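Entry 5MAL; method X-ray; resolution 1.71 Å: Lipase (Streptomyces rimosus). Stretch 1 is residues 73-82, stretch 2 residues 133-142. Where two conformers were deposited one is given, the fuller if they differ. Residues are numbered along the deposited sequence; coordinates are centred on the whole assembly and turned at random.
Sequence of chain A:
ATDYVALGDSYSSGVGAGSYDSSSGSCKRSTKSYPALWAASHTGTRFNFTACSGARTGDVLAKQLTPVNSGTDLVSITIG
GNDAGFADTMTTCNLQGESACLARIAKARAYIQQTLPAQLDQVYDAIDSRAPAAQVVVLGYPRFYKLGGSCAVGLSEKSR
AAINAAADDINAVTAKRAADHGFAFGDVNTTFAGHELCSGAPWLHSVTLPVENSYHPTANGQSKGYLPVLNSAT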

# COMPACT_ATOMS: atom_id res chain seq x y z
N ASP A 73 12.63 -12.65 -10.11
CA ASP A 73 11.93 -12.39 -11.38
C ASP A 73 10.91 -11.27 -11.26
O ASP A 73 10.64 -10.56 -12.23
N LEU A 74 10.30 -11.19 -10.09
CA LEU A 74 9.23 -10.23 -9.86
C LEU A 74 9.36 -9.62 -8.49
O LEU A 74 9.60 -10.32 -7.51
N VAL A 75 9.26 -8.30 -8.42
CA VAL A 75 9.20 -7.62 -7.14
C VAL A 75 7.95 -6.75 -7.13
O VAL A 75 7.69 -6.01 -8.08
N SER A 76 7.17 -6.85 -6.06
CA SER A 76 6.07 -5.91 -5.88
C SER A 76 6.29 -5.11 -4.61
O SER A 76 6.94 -5.59 -3.67
N ILE A 77 5.73 -3.92 -4.54
CA ILE A 77 5.87 -3.14 -3.32
C ILE A 77 4.81 -2.06 -3.21
O ILE A 77 4.43 -1.46 -4.21
N THR A 78 4.29 -1.89 -2.00
CA THR A 78 3.63 -0.65 -1.59
C THR A 78 4.45 -0.16 -0.41
O THR A 78 4.68 -0.90 0.52
N ILE A 79 4.98 1.05 -0.48
CA ILE A 79 5.70 1.60 0.66
C ILE A 79 5.70 3.10 0.57
O ILE A 79 5.64 3.66 -0.53
N GLY A 80 5.72 3.76 1.72
CA GLY A 80 5.75 5.21 1.75
C GLY A 80 4.64 5.81 2.59
O GLY A 80 4.79 6.90 3.12
N GLY A 81 3.53 5.09 2.70
CA GLY A 81 2.43 5.56 3.52
C GLY A 81 2.85 5.77 4.97
O GLY A 81 2.54 6.79 5.57
N ASN A 82 3.56 4.80 5.53
CA ASN A 82 3.96 4.89 6.93
C ASN A 82 5.05 5.92 7.14
O ASN A 82 5.13 6.54 8.20
N ALA A 133 17.25 -7.99 -13.20
CA ALA A 133 16.41 -8.61 -14.22
C ALA A 133 14.95 -8.64 -13.79
O ALA A 133 14.06 -8.96 -14.59
N ALA A 134 14.70 -8.32 -12.52
CA ALA A 134 13.35 -8.46 -12.00
C ALA A 134 12.43 -7.45 -12.65
O ALA A 134 12.80 -6.29 -12.87
N GLN A 135 11.24 -7.91 -13.00
CA GLN A 135 10.16 -6.99 -13.34
C GLN A 135 9.66 -6.45 -12.02
O GLN A 135 9.38 -7.21 -11.09
N VAL A 136 9.57 -5.13 -11.91
CA VAL A 136 9.23 -4.51 -10.65
C VAL A 136 7.92 -3.77 -10.77
O VAL A 136 7.74 -2.96 -11.67
N VAL A 137 6.99 -4.08 -9.87
CA VAL A 137 5.70 -3.42 -9.90
C VAL A 137 5.51 -2.66 -8.60
O VAL A 137 5.40 -3.26 -7.52
N VAL A 138 5.47 -1.34 -8.70
CA VAL A 138 5.13 -0.52 -7.54
C VAL A 138 3.64 -0.27 -7.58
O VAL A 138 3.11 0.18 -8.60
N LEU A 139 2.94 -0.59 -6.51
CA LEU A 139 1.51 -0.37 -6.48
C LEU A 139 1.24 0.83 -5.60
O LEU A 139 1.92 1.04 -4.60
N GLY A 140 0.27 1.64 -6.00
CA GLY A 140 -0.07 2.81 -5.23
C GLY A 140 -1.05 2.50 -4.10
O GLY A 140 -1.27 1.34 -3.74
N TYR A 141 -1.61 3.56 -3.53
CA TYR A 141 -2.64 3.44 -2.51
C TYR A 141 -3.94 3.94 -3.10
O TYR A 141 -3.94 4.74 -4.02
N PRO A 142 -5.07 3.45 -2.58
CA PRO A 142 -6.32 3.95 -3.14
C PRO A 142 -6.68 5.26 -2.48
O PRO A 142 -6.33 5.46 -1.31

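Packing of side chains between residues 73-82 and 133-142 of the Streptomyces rimosus lipase. Two parallel strands lie side by side, their axes 4.7 Å apart at closest approach and their N-to-C directions 14° apart, and the two stretches together bury 668 Å². The backbone ladder sets the register: V75 N donates to Q135 O (2.9 Å), V75 O accepts from V137 N (2.7 Å), I77 N donates to V137 O (3.1 Å) and I77 O accepts from L139 N (2.9 Å), while Q135 N reaches back to D73 O (2.8 Å). Because the strands are neighbours in one sheet, their side chains do not interdigitate; they stand beside their partners, alternating between the two faces.

Y141 covers the largest area, 83 Å². Its CA-to-CB bond points sideways, but the m rotamer (chi1 -60°, chi2 -90°) extends the ring across to stretch 1 and brings its hydroxyl to the backbone of I79, G80 and G81. There Y141 OH accepts a hydrogen bond from G81 N (3.0 Å, with an angle of 158° at the hydrogen). The amides of I79 and G80 also lie near this oxygen, with G80 N 3.3 Å from Y141 OH, but poorly angled for bonding. The hydroxyl is also hydrogen-bonded elsewhere in the structure. G81 leaves room for this approach: an ideal CB on it would point toward stretch 2 and sit only 3.2 Å from Y141 OH. At G80 the backbone itself calls for glycine, since a CB would be jammed against the preceding carbonyl oxygen.

V75, covering 64 Å², lies on the face it shares with V136, I77 and V138. In its t rotamer, V75 CG2 meets A134 CB at 4.0 Å, and V75 CB lies 4.2 Å from V136 CG2, so the valine packs against A134 and V136, two residues apart in stretch 2. I77 (62 Å²) continues this apolar row: its CG2 touches V138 CG2 at 3.8 Å, whereas the other branch, extended by chi1 and chi2 both t, leads away from stretch 2. V136 and V138 are also t.

The other face carries L74, S76, Q135 and V137. L74, with chi1 t and chi2 p, brings its end nearer to stretch 2 and places CD1 3.9 Å from CG2 of V137, itself t. S76 is p; its CB lies 4.1 Å from L139 CD1, and its OG finds a hydrogen bond elsewhere in the structure. Q135, m at chi1 and chi2, turns its end away from the contact.

T78, also covering 62 Å², links the ladder to the tyrosine end. Its p rotamer sets CG2 3.7 Å from L139 CB and 3.3 Å from L139 O, and its CB lies 4.3 Å from Y141 OH. Beyond the last rung, water 1 bridges the backbones, accepting from I79 N (3.1 Å from the water oxygen) and donating to L139 O (2.8 Å from the same oxygen).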

# COMPACT_ATOMS: atom_id res chain seq x y z
CB ASP A 73 11.20 -13.65 -11.85
CG ASP A 73 12.16 -14.79 -12.13
OD1 ASP A 73 12.76 -14.80 -13.22
OD2 ASP A 73 12.32 -15.66 -11.25
CB LEU A 74 7.86 -10.91 -10.02
CG LEU A 74 6.60 -10.09 -9.76
CD1 LEU A 74 6.46 -8.93 -10.75
CD2 LEU A 74 5.35 -10.97 -9.79
CB VAL A 75 10.44 -6.73 -6.89
CG1 VAL A 75 10.29 -5.96 -5.59
CG2 VAL A 75 11.70 -7.57 -6.88
CB SER A 76 4.71 -6.62 -5.83
OG SER A 76 4.66 -7.56 -4.77
CB ILE A 77 7.28 -2.52 -3.23
CG1 ILE A 77 7.49 -1.87 -1.86
CG2 ILE A 77 7.51 -1.54 -4.39
CD1 ILE A 77 8.95 -1.51 -1.58
CB THR A 78 2.14 -0.83 -1.18
OG1 THR A 78 2.05 -1.76 -0.09
CG2 THR A 78 1.29 -1.34 -2.33
CB ILE A 79 7.16 1.09 0.74
CG1 ILE A 79 7.73 1.28 2.15
CG2 ILE A 79 8.04 1.79 -0.29
CD1 ILE A 79 7.09 0.39 3.21
CB ASN A 82 4.41 3.53 7.43
CG ASN A 82 3.23 2.61 7.73
OD1 ASN A 82 2.31 2.99 8.44
ND2 ASN A 82 3.26 1.41 7.18
CB ALA A 133 16.90 -10.02 -14.53
CB ALA A 134 13.33 -8.30 -10.46
CB GLN A 135 9.03 -7.67 -14.12
CG GLN A 135 9.34 -8.09 -15.57
CD GLN A 135 9.50 -6.92 -16.56
OE1 GLN A 135 10.36 -6.04 -16.39
NE2 GLN A 135 8.68 -6.93 -17.60
CB VAL A 136 10.34 -3.57 -10.17
CG1 VAL A 136 10.01 -2.98 -8.83
CG2 VAL A 136 11.65 -4.33 -10.07
CB VAL A 137 4.54 -4.41 -10.06
CG1 VAL A 137 3.24 -3.64 -10.30
CG2 VAL A 137 4.81 -5.39 -11.18
CB VAL A 138 5.88 0.81 -7.54
CG1 VAL A 138 5.50 1.58 -6.28
CG2 VAL A 138 7.37 0.57 -7.59
CB LEU A 139 0.79 -1.60 -5.98
CG LEU A 139 0.80 -2.79 -6.96
CD1 LEU A 139 2.01 -3.70 -6.77
CD2 LEU A 139 -0.48 -3.58 -6.79
CB TYR A 141 -2.28 4.26 -1.26
CG TYR A 141 -0.99 3.85 -0.61
CD1 TYR A 141 -0.97 2.87 0.37
CD2 TYR A 141 0.22 4.43 -0.99
CE1 TYR A 141 0.23 2.48 0.97
CE2 TYR A 141 1.42 4.06 -0.40
CZ TYR A 141 1.42 3.09 0.59
OH TYR A 141 2.59 2.70 1.19
CB PRO A 142 -7.32 2.84 -2.77
CG PRO A 142 -6.81 2.32 -1.45
CD PRO A 142 -5.28 2.40 -1.56
O HOH W 1 3.91 2.37 -3.11